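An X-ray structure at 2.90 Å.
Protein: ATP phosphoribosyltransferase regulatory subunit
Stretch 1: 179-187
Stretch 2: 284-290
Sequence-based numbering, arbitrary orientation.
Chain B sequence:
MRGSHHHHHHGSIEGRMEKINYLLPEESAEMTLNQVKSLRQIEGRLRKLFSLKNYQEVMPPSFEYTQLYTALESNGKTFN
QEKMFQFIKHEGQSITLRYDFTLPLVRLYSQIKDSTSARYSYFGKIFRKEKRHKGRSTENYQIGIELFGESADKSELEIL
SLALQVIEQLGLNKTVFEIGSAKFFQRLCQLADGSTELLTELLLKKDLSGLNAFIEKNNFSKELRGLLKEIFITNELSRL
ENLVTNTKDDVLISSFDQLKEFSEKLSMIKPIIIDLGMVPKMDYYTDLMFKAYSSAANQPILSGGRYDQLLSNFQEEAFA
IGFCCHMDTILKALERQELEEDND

Stretch 1 179-187: IGSAKFFQR
Stretch 2 284-290: YYTDLMF

Two antiparallel strands, 179-181 and 288-290, run side by side with 146° between their directions, and stretch 1 then turns into a helix from Ala 182. Ile 179 pairs with Phe 290 (CA to CA 4.4 Å), Gly 180 with Met 289 (5.4 Å) and Ser 181 with Leu 288 (4.9 Å). Only the middle pair is hydrogen-bonded: Gly 180 N donates to Met 289 O at 2.9 Å, while the return bond, Met 289 N to Gly 180 O, is weak at 3.4 Å. Gly 180 is extended (phi/psi -154/-175); an ideal CB there would lie a tight 3.5 Å from Met 289 CE, whose side chain (p, t, t) extends across this face. On the other face, Ile 179 CG2 (chi1 p, chi2 t) meets Phe 290 CB (chi1 p) at 4.0 Å.

Asp 287 (-151/-80, chi1 t) serves the strand-to-helix junction twice. Its O accepts from Ala 182 N at 2.7 Å and 166°, and its OD1 accepts from Ser 181 OG at 3.0 Å. Ser 181 (chi1 t) suits the N-cap because its hydroxyl can donate and accept: OG also caps Phe 184 N at 3.2 Å. Ser 181 O receives Phe 185 N at 2.9 Å. The small Ala 182 fits closely, its CB 3.4 Å from Tyr 285 O.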

# COMPACT_ATOMS: atom_id res chain seq x y z
N ILE B 179 -39.49 15.51 4.63
CA ILE B 179 -38.99 16.23 3.47
C ILE B 179 -38.56 17.64 3.84
O ILE B 179 -39.04 18.21 4.82
CB ILE B 179 -40.04 16.31 2.37
CG1 ILE B 179 -41.31 16.97 2.90
CG2 ILE B 179 -40.33 14.93 1.85
CD1 ILE B 179 -42.37 17.14 1.84
N GLY B 180 -37.66 18.19 3.05
CA GLY B 180 -37.17 19.53 3.33
C GLY B 180 -36.68 20.24 2.09
O GLY B 180 -36.79 19.72 0.97
N SER B 181 -36.12 21.43 2.29
CA SER B 181 -35.62 22.24 1.19
C SER B 181 -34.28 22.93 1.48
O SER B 181 -34.17 23.72 2.41
CB SER B 181 -36.65 23.28 0.82
OG SER B 181 -36.16 24.12 -0.21
N ALA B 182 -33.27 22.63 0.66
CA ALA B 182 -31.96 23.23 0.82
C ALA B 182 -32.12 24.72 0.55
O ALA B 182 -31.48 25.55 1.17
CB ALA B 182 -30.98 22.63 -0.16
N LYS B 183 -33.00 25.03 -0.39
CA LYS B 183 -33.26 26.41 -0.77
C LYS B 183 -33.86 27.24 0.37
O LYS B 183 -33.54 28.41 0.53
CB LYS B 183 -34.19 26.42 -1.98
CG LYS B 183 -33.94 27.54 -2.97
CD LYS B 183 -34.85 27.40 -4.19
CE LYS B 183 -34.80 28.61 -5.13
NZ LYS B 183 -35.25 29.90 -4.48
N PHE B 184 -34.74 26.63 1.16
CA PHE B 184 -35.35 27.30 2.29
C PHE B 184 -34.26 27.39 3.36
O PHE B 184 -34.11 28.42 4.02
CB PHE B 184 -36.54 26.49 2.80
CG PHE B 184 -37.19 27.04 4.06
CD1 PHE B 184 -38.40 27.71 3.99
CD2 PHE B 184 -36.60 26.84 5.31
CE1 PHE B 184 -39.02 28.18 5.15
CE2 PHE B 184 -37.21 27.31 6.47
CZ PHE B 184 -38.42 27.98 6.39
N PHE B 185 -33.49 26.31 3.53
CA PHE B 185 -32.41 26.30 4.51
C PHE B 185 -31.49 27.46 4.18
O PHE B 185 -31.18 28.28 5.03
CB PHE B 185 -31.61 25.00 4.44
CG PHE B 185 -30.29 25.06 5.17
CD1 PHE B 185 -30.24 24.96 6.55
CD2 PHE B 185 -29.10 25.23 4.46
CE1 PHE B 185 -29.03 25.02 7.22
CE2 PHE B 185 -27.89 25.29 5.12
CZ PHE B 185 -27.86 25.19 6.50
N GLN B 186 -31.06 27.52 2.92
CA GLN B 186 -30.16 28.57 2.49
C GLN B 186 -30.74 29.95 2.71
O GLN B 186 -30.09 30.81 3.31
CB GLN B 186 -29.77 28.39 1.03
CG GLN B 186 -28.46 27.64 0.87
CD GLN B 186 -28.44 26.73 -0.33
OE1 GLN B 186 -28.83 27.14 -1.44
NE2 GLN B 186 -27.99 25.47 -0.14
N ARG B 187 -31.96 30.15 2.24
CA ARG B 187 -32.62 31.44 2.41
C ARG B 187 -32.66 31.84 3.89
O ARG B 187 -32.46 32.99 4.24
CB ARG B 187 -34.03 31.39 1.87
CG ARG B 187 -34.75 32.71 1.97
CD ARG B 187 -34.04 33.72 1.12
NE ARG B 187 -34.57 35.07 1.29
CZ ARG B 187 -34.05 36.14 0.69
NH1 ARG B 187 -33.00 36.01 -0.12
NH2 ARG B 187 -34.57 37.34 0.92
N TYR B 284 -23.57 20.17 -1.90
CA TYR B 284 -24.03 20.23 -3.29
C TYR B 284 -25.52 19.99 -3.43
O TYR B 284 -26.07 20.16 -4.51
CB TYR B 284 -23.24 19.22 -4.17
CG TYR B 284 -23.08 17.79 -3.65
CD1 TYR B 284 -24.16 16.90 -3.63
CD2 TYR B 284 -21.85 17.32 -3.19
CE1 TYR B 284 -24.02 15.58 -3.16
CE2 TYR B 284 -21.70 16.00 -2.71
CZ TYR B 284 -22.79 15.14 -2.70
OH TYR B 284 -22.65 13.85 -2.23
N TYR B 285 -26.18 19.61 -2.34
CA TYR B 285 -27.62 19.36 -2.38
C TYR B 285 -28.36 20.60 -2.87
O TYR B 285 -28.39 21.62 -2.19
CB TYR B 285 -28.13 18.93 -1.01
CG TYR B 285 -28.15 17.43 -0.79
CD1 TYR B 285 -27.04 16.64 -1.08
CD2 TYR B 285 -29.26 16.80 -0.23
CE1 TYR B 285 -27.03 15.26 -0.82
CE2 TYR B 285 -29.27 15.42 0.03
CZ TYR B 285 -28.14 14.66 -0.27
OH TYR B 285 -28.14 13.30 -0.01
N THR B 286 -28.96 20.46 -4.05
CA THR B 286 -29.70 21.53 -4.72
C THR B 286 -30.92 22.06 -3.99
O THR B 286 -30.97 23.24 -3.65
CB THR B 286 -30.15 21.08 -6.13
OG1 THR B 286 -29.00 20.75 -6.91
CG2 THR B 286 -30.93 22.19 -6.82
N ASP B 287 -31.93 21.22 -3.76
CA ASP B 287 -33.13 21.70 -3.09
C ASP B 287 -33.87 20.63 -2.28
O ASP B 287 -33.76 20.57 -1.06
CB ASP B 287 -34.07 22.34 -4.11
CG ASP B 287 -35.20 23.09 -3.46
OD1 ASP B 287 -35.97 22.45 -2.72
OD2 ASP B 287 -35.34 24.31 -3.68
N LEU B 288 -34.66 19.80 -2.97
CA LEU B 288 -35.39 18.75 -2.27
C LEU B 288 -34.41 17.78 -1.63
O LEU B 288 -33.40 17.43 -2.23
CB LEU B 288 -36.31 18.00 -3.24
CG LEU B 288 -36.93 16.73 -2.67
CD1 LEU B 288 -37.81 17.06 -1.46
CD2 LEU B 288 -37.73 16.02 -3.76
N MET B 289 -34.73 17.37 -0.40
CA MET B 289 -33.93 16.43 0.37
C MET B 289 -34.86 15.73 1.36
O MET B 289 -35.75 16.37 1.90
CB MET B 289 -32.81 17.16 1.12
CG MET B 289 -33.28 18.26 2.04
SD MET B 289 -31.92 19.27 2.68
CE MET B 289 -32.69 20.16 3.91
N PHE B 290 -34.67 14.43 1.59
CA PHE B 290 -35.58 13.71 2.48
C PHE B 290 -34.96 12.57 3.26
O PHE B 290 -34.05 11.91 2.78
CB PHE B 290 -36.73 13.17 1.64
CG PHE B 290 -36.29 12.52 0.37
CD1 PHE B 290 -36.07 11.16 0.31
CD2 PHE B 290 -36.06 13.29 -0.77
CE1 PHE B 290 -35.61 10.56 -0.87
CE2 PHE B 290 -35.61 12.70 -1.95
CZ PHE B 290 -35.39 11.33 -1.99